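Local coordinates for protein deoxyribodipyrimidine photo-lyase (Oryza sativa Japonica Group, PDB 3UMV) that uses light and a bound FAD to split cyclobutane pyrimidine dimers in UV-damaged DNA back into separate pyrimidines, at residues 401-405 against 455-461; 359-363 against 404-410. All coordinates share one frame. Residues are numbered along the deposited sequence.

Contact 1 (401-405 against 455-461); sequences KKILE and FGKIRYM. With URE (urea), chain K; EDO (1,2-ethanediol), chain F.
The last turn of helix 393-405 lies against a loop that makes a type II' beta turn, F455 to I458 (G456 phi/psi 57/-132), then runs extended to M461. CA atoms come closest at K401-M461 (7.1 Å) and E405-F455 (7.2 Å). K401 (m, t, t, m) stretches along the loop; NZ donates to R459 O (2.7 Å) and to S440 O, and CD passes 3.8 Å from M461 SD. K402 points away but bends back (m, m, chi3 125°, t), NZ reaching M461 O (2.9 Å) and forming a salt bridge with E405 OE2 (2.7 Å). Y460 (chi1 t) donates from OH to E405 (t, t) OE1 (2.7 Å); Y460 N lies 2.9 Å from N1 of a bound urea. L404 (t, p) sets CD2 3.7 Å from the F455 (chi1 m) ring centroid, a CH-pi contact. Lysine-to-carbonyl bonds join a helix C-terminus to a loop in the photolyase's helical, FAD-carrying part. I458 packs on helix 345-353, I403 on helix 410-424, and K402 on W378 of helix 376-388, a predicted electron-transfer tryptophan.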
loop_
_atom_site.group_PDB
_atom_site.type_symbol
_atom_site.label_atom_id
_atom_site.label_comp_id
_atom_site.label_asym_id
_atom_site.label_seq_id
_atom_site.Cartn_x
_atom_site.Cartn_y
_atom_site.Cartn_z
ATOM N N LYS A 401 2.096 -10.989 16.984
ATOM C CA LYS A 401 1.582 -11.404 18.279
ATOM C C LYS A 401 2.676 -11.831 19.256
ATOM O O LYS A 401 2.567 -11.585 20.470
ATOM C CB LYS A 401 0.538 -12.498 18.116
ATOM C CG LYS A 401 -0.751 -11.960 17.526
ATOM C CD LYS A 401 -1.857 -12.989 17.549
ATOM C CE LYS A 401 -3.138 -12.393 16.923
ATOM N NZ LYS A 401 -3.767 -11.383 17.812
ATOM N N LYS A 402 3.727 -12.474 18.754
ATOM C CA LYS A 402 4.862 -12.794 19.627
ATOM C C LYS A 402 5.568 -11.531 20.123
ATOM O O LYS A 402 6.089 -11.491 21.238
ATOM C CB LYS A 402 5.863 -13.710 18.932
ATOM C CG LYS A 402 5.338 -15.103 18.640
ATOM C CD LYS A 402 4.981 -15.830 19.926
ATOM C CE LYS A 402 3.546 -16.305 19.885
ATOM N NZ LYS A 402 3.229 -17.302 20.961
ATOM N N ILE A 403 5.583 -10.482 19.305
ATOM C CA ILE A 403 6.209 -9.243 19.741
ATOM C C ILE A 403 5.450 -8.671 20.940
ATOM O O ILE A 403 6.063 -8.220 21.908
ATOM C CB ILE A 403 6.300 -8.235 18.593
ATOM C CG1 ILE A 403 7.160 -8.802 17.475
ATOM C CG2 ILE A 403 6.889 -6.917 19.074
ATOM C CD1 ILE A 403 7.255 -7.912 16.246
ATOM N N LEU A 404 4.121 -8.738 20.897
ATOM C CA LEU A 404 3.300 -8.392 22.064
ATOM C C LEU A 404 3.671 -9.246 23.279
ATOM O O LEU A 404 3.796 -8.752 24.418
ATOM C CB LEU A 404 1.817 -8.579 21.744
ATOM C CG LEU A 404 0.863 -8.444 22.932
ATOM C CD1 LEU A 404 0.954 -7.040 23.535
ATOM C CD2 LEU A 404 -0.569 -8.758 22.501
ATOM N N GLU A 405 3.868 -10.537 23.039
ATOM C CA GLU A 405 4.142 -11.464 24.133
ATOM C C GLU A 405 5.525 -11.285 24.760
ATOM O O GLU A 405 5.733 -11.648 25.906
ATOM C CB GLU A 405 4.009 -12.891 23.619
ATOM C CG GLU A 405 3.854 -13.931 24.705
ATOM C CD GLU A 405 3.547 -15.301 24.141
ATOM O OE1 GLU A 405 3.273 -16.213 24.937
ATOM O OE2 GLU A 405 3.554 -15.465 22.905
ATOM N N PHE A 455 -1.959 -11.000 27.087
ATOM C CA PHE A 455 -2.817 -10.661 25.971
ATOM C C PHE A 455 -4.181 -10.158 26.414
ATOM O O PHE A 455 -4.885 -9.496 25.652
ATOM C CB PHE A 455 -3.041 -11.883 25.095
ATOM C CG PHE A 455 -1.948 -12.129 24.106
ATOM C CD1 PHE A 455 -2.232 -12.229 22.760
ATOM C CD2 PHE A 455 -0.634 -12.251 24.524
ATOM C CE1 PHE A 455 -1.216 -12.452 21.843
ATOM C CE2 PHE A 455 0.376 -12.485 23.617
ATOM C CZ PHE A 455 0.083 -12.594 22.275
ATOM N N GLY A 456 -4.589 -10.494 27.631
ATOM C CA GLY A 456 -5.977 -10.270 27.984
ATOM C C GLY A 456 -6.872 -11.008 26.999
ATOM O O GLY A 456 -6.634 -12.181 26.694
ATOM N N LYS A 457 -7.889 -10.316 26.490
ATOM C CA LYS A 457 -8.794 -10.895 25.492
ATOM C C LYS A 457 -8.328 -10.751 24.038
ATOM O O LYS A 457 -9.035 -11.132 23.111
ATOM C CB LYS A 457 -10.199 -10.323 25.668
ATOM C CG LYS A 457 -10.733 -10.536 27.072
ATOM C CD LYS A 457 -12.125 -9.965 27.245
ATOM C CE LYS A 457 -12.515 -9.984 28.711
ATOM N NZ LYS A 457 -13.884 -9.436 28.933
ATOM N N ILE A 458 -7.143 -10.191 23.829
ATOM C CA ILE A 458 -6.615 -10.084 22.472
ATOM C C ILE A 458 -6.337 -11.510 22.003
ATOM O O ILE A 458 -5.819 -12.312 22.767
ATOM C CB ILE A 458 -5.297 -9.286 22.446
ATOM C CG1 ILE A 458 -5.532 -7.869 22.983
ATOM C CG2 ILE A 458 -4.721 -9.259 21.032
ATOM C CD1 ILE A 458 -6.645 -7.113 22.253
ATOM N N ARG A 459 -6.671 -11.813 20.748
ATOM C CA ARG A 459 -6.459 -13.149 20.185
ATOM C C ARG A 459 -5.015 -13.654 20.340
ATOM O O ARG A 459 -4.048 -12.937 20.027
ATOM C CB ARG A 459 -6.885 -13.177 18.709
ATOM C CG ARG A 459 -6.788 -14.572 18.069
ATOM C CD ARG A 459 -6.847 -14.511 16.539
ATOM N NE ARG A 459 -8.081 -13.900 16.045
ATOM C CZ ARG A 459 -8.828 -14.407 15.070
ATOM N NH1 ARG A 459 -8.464 -15.544 14.483
ATOM N NH2 ARG A 459 -9.942 -13.781 14.680
ATOM N N TYR A 460 -4.879 -14.894 20.815
ATOM C CA TYR A 460 -3.581 -15.510 21.073
ATOM C C TYR A 460 -3.277 -16.528 19.976
ATOM O O TYR A 460 -4.186 -17.156 19.445
ATOM C CB TYR A 460 -3.589 -16.211 22.439
ATOM C CG TYR A 460 -2.230 -16.712 22.886
ATOM C CD1 TYR A 460 -1.976 -18.070 23.000
ATOM C CD2 TYR A 460 -1.212 -15.828 23.199
ATOM C CE1 TYR A 460 -0.740 -18.534 23.415
ATOM C CE2 TYR A 460 0.037 -16.282 23.609
ATOM C CZ TYR A 460 0.264 -17.634 23.713
ATOM O OH TYR A 460 1.498 -18.105 24.120
ATOM N N MET A 461 -2.002 -16.665 19.628
ATOM C CA MET A 461 -1.557 -17.711 18.714
ATOM C C MET A 461 -0.275 -18.279 19.298
ATOM O O MET A 461 0.482 -17.560 19.954
ATOM C CB MET A 461 -1.281 -17.145 17.320
ATOM C CG MET A 461 -2.511 -16.642 16.541
ATOM S SD MET A 461 -2.019 -15.784 15.009
ATOM C CE MET A 461 -1.636 -17.174 13.936
HETATM C C URE K . -7.095 -15.847 23.660
HETATM O O URE K . -6.769 -14.763 24.155
HETATM N N1 URE K . -7.006 -16.068 22.364
HETATM N N2 URE K . -7.533 -16.806 24.439
HETATM C C1 EDO F . 1.588 -15.784 27.948
HETATM O O1 EDO F . 2.814 -15.313 27.535
HETATM C C2 EDO F . 0.446 -15.249 27.430
HETATM O O2 EDO F . -0.773 -15.769 27.790
#

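Contact 2 (359-363 against 404-410). With EDO (1,2-ethanediol), chain F.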
loop_
_atom_site.group_PDB
_atom_site.type_symbol
_atom_site.label_atom_id
_atom_site.label_comp_id
_atom_site.label_asym_id
_atom_site.label_seq_id
_atom_site.Cartn_x
_atom_site.Cartn_y
_atom_site.Cartn_z
ATOM N N ARG A 359 5.922 -10.812 31.669
ATOM C CA ARG A 359 6.069 -11.529 30.412
ATOM C C ARG A 359 7.072 -12.662 30.628
ATOM O O ARG A 359 8.010 -12.515 31.410
ATOM C CB ARG A 359 6.565 -10.582 29.309
ATOM C CG ARG A 359 5.494 -9.703 28.637
ATOM C CD ARG A 359 4.907 -8.603 29.542
ATOM N NE ARG A 359 3.987 -7.778 28.742
ATOM C CZ ARG A 359 2.774 -7.373 29.116
ATOM N NH1 ARG A 359 2.294 -7.661 30.314
ATOM N NH2 ARG A 359 2.034 -6.659 28.275
ATOM N N GLU A 360 6.872 -13.786 29.948
ATOM C CA GLU A 360 7.752 -14.942 30.112
ATOM C C GLU A 360 9.133 -14.672 29.519
ATOM O O GLU A 360 10.153 -15.137 30.034
ATOM C CB GLU A 360 7.121 -16.179 29.468
ATOM C CG GLU A 360 6.778 -15.994 27.994
ATOM C CD GLU A 360 6.137 -17.225 27.370
ATOM O OE1 GLU A 360 5.736 -18.139 28.124
ATOM O OE2 GLU A 360 6.038 -17.275 26.121
ATOM N N HIS A 361 9.158 -13.925 28.425
ATOM C CA HIS A 361 10.401 -13.466 27.820
ATOM C C HIS A 361 10.297 -11.983 27.499
ATOM O O HIS A 361 9.214 -11.479 27.218
ATOM C CB HIS A 361 10.689 -14.216 26.519
ATOM C CG HIS A 361 10.760 -15.698 26.676
ATOM N ND1 HIS A 361 11.939 -16.358 26.953
ATOM C CD2 HIS A 361 9.803 -16.652 26.595
ATOM C CE1 HIS A 361 11.703 -17.654 27.040
ATOM N NE2 HIS A 361 10.414 -17.860 26.832
ATOM N N ILE A 362 11.432 -11.289 27.545
ATOM C CA ILE A 362 11.513 -9.906 27.096
ATOM C C ILE A 362 12.690 -9.831 26.125
ATOM O O ILE A 362 13.822 -10.158 26.496
ATOM C CB ILE A 362 11.713 -8.919 28.282
ATOM C CG1 ILE A 362 10.484 -8.887 29.200
ATOM C CG2 ILE A 362 11.953 -7.513 27.786
ATOM C CD1 ILE A 362 9.286 -8.163 28.590
ATOM N N TYR A 363 12.423 -9.460 24.877
ATOM C CA TYR A 363 13.482 -9.217 23.899
ATOM C C TYR A 363 13.553 -7.750 23.548
ATOM O O TYR A 363 12.533 -7.071 23.507
ATOM C CB TYR A 363 13.259 -10.029 22.612
ATOM C CG TYR A 363 13.421 -11.506 22.836
ATOM C CD1 TYR A 363 12.330 -12.366 22.777
ATOM C CD2 TYR A 363 14.660 -12.035 23.163
ATOM C CE1 TYR A 363 12.481 -13.718 23.019
ATOM C CE2 TYR A 363 14.819 -13.377 23.403
ATOM C CZ TYR A 363 13.738 -14.216 23.331
ATOM O OH TYR A 363 13.914 -15.558 23.580
ATOM N N LEU A 404 4.121 -8.738 20.897
ATOM C CA LEU A 404 3.300 -8.392 22.064
ATOM C C LEU A 404 3.671 -9.246 23.279
ATOM O O LEU A 404 3.796 -8.752 24.418
ATOM C CB LEU A 404 1.817 -8.579 21.744
ATOM C CG LEU A 404 0.863 -8.444 22.932
ATOM C CD1 LEU A 404 0.954 -7.040 23.535
ATOM C CD2 LEU A 404 -0.569 -8.758 22.501
ATOM N N GLU A 405 3.868 -10.537 23.039
ATOM C CA GLU A 405 4.142 -11.464 24.133
ATOM C C GLU A 405 5.525 -11.285 24.760
ATOM O O GLU A 405 5.733 -11.648 25.906
ATOM C CB GLU A 405 4.009 -12.891 23.619
ATOM C CG GLU A 405 3.854 -13.931 24.705
ATOM C CD GLU A 405 3.547 -15.301 24.141
ATOM O OE1 GLU A 405 3.273 -16.213 24.937
ATOM O OE2 GLU A 405 3.554 -15.465 22.905
ATOM N N TRP A 406 6.468 -10.739 24.003
ATOM C CA TRP A 406 7.850 -10.667 24.450
ATOM C C TRP A 406 8.348 -9.233 24.607
ATOM O O TRP A 406 9.544 -8.984 24.539
ATOM C CB TRP A 406 8.773 -11.395 23.462
ATOM C CG TRP A 406 8.421 -12.829 23.253
ATOM C CD1 TRP A 406 7.787 -13.664 24.132
ATOM C CD2 TRP A 406 8.660 -13.592 22.071
ATOM N NE1 TRP A 406 7.633 -14.915 23.563
ATOM C CE2 TRP A 406 8.160 -14.887 22.297
ATOM C CE3 TRP A 406 9.248 -13.302 20.835
ATOM C CZ2 TRP A 406 8.231 -15.893 21.329
ATOM C CZ3 TRP A 406 9.332 -14.311 19.880
ATOM C CH2 TRP A 406 8.817 -15.580 20.133
ATOM N N THR A 407 7.443 -8.282 24.787
ATOM C CA THR A 407 7.892 -6.929 25.083
ATOM C C THR A 407 7.176 -6.376 26.302
ATOM O O THR A 407 6.187 -6.947 26.766
ATOM C CB THR A 407 7.768 -5.975 23.874
ATOM O OG1 THR A 407 6.406 -5.921 23.437
ATOM C CG2 THR A 407 8.650 -6.452 22.725
ATOM N N SER A 408 7.691 -5.274 26.832
ATOM C CA SER A 408 7.227 -4.754 28.116
ATOM C C SER A 408 5.758 -4.306 28.136
ATOM O O SER A 408 5.102 -4.370 29.179
ATOM C CB SER A 408 8.145 -3.624 28.609
ATOM O OG SER A 408 8.137 -2.534 27.699
ATOM N N GLY A 409 5.239 -3.860 26.994
ATOM C CA GLY A 409 3.842 -3.477 26.899
ATOM C C GLY A 409 3.422 -3.327 25.452
ATOM O O GLY A 409 4.271 -3.316 24.556
ATOM N N PRO A 410 2.107 -3.222 25.214
ATOM C CA PRO A 410 1.537 -3.171 23.864
ATOM C C PRO A 410 2.007 -1.983 23.039
ATOM O O PRO A 410 2.183 -2.139 21.835
ATOM C CB PRO A 410 0.022 -3.093 24.115
ATOM C CG PRO A 410 -0.116 -2.628 25.514
ATOM C CD PRO A 410 1.066 -3.204 26.249
HETATM C C1 EDO F . 1.588 -15.784 27.948
HETATM O O1 EDO F . 2.814 -15.313 27.535
HETATM C C2 EDO F . 0.446 -15.249 27.430
HETATM O O2 EDO F . -0.773 -15.769 27.790
HETATM O O HOH W 1 3.670 -6.428 25.729
HETATM O O HOH W 2 4.707 -13.511 28.100
#
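Two direct hydrogen bonds join the segments: Y363 N to W406 O (2.9 Å, nearly straight at 165°) and R359 NE to T407 O (3.1 Å). Water 1 accepts from R359 NH2 (3.0 Å) and donates to L404 O (2.7 Å) and T407 O (2.8 Å), so R359 bonds T407 O, just past the helix, directly and L404 O through water; its NH1 turns to D357 O and H354 O. Water 2 links E360 N (2.9 Å), E405 O (3.1 Å) and ethanediol O1 (2.7 Å). Around the closest CA pair, I362-W406 at 4.6 Å, CA-H...O contacts run from W406 CA to H361 O (3.2 Å) and from I362 CA to W406 O (3.4 Å). H361 and Y363 direct ring edges toward the W406 indole face in offset edge-to-face pairs (centroids 5.5 Å apart), and H374 and W378 extend this aromatic cluster. I362 CD1 lies 3.6 Å from T407 C. E360 OE2 and E405 OE1, two acceptors, approach to 3.2 Å; E405 OE1 accepts from Y460 OH and ethanediol O1, while E405 OE2 pairs with K402. The indole of W406, a predicted electron-transfer residue, is thus held by ring contacts, its NE1 without a partner in the model, while direct hydrogen bonds are left to the backbone and R359.

Both contacts use the C-terminal end of helix 393-405, and L404 and E405 belong to each. Contact 1 is buried and takes the helical side chains themselves, lysine amines and a carboxylate meeting loop carbonyls and a tyrosine hydroxyl; contact 2, only partly buried, uses mainly backbone carbonyls at and just after the helix end, and brings in waters. Packing differs too: L404 makes a CH-pi contact on F455 in contact 1, against an aromatic cluster round W406 in contact 2. E405 OE1 accepts from Y460 of 455-461 yet also lies close to E360 of 359-363, while its backbone oxygen meets 359-363 through a water. Each contact reaches W378, through K402 or W406, beside the predicted electron-transfer chain.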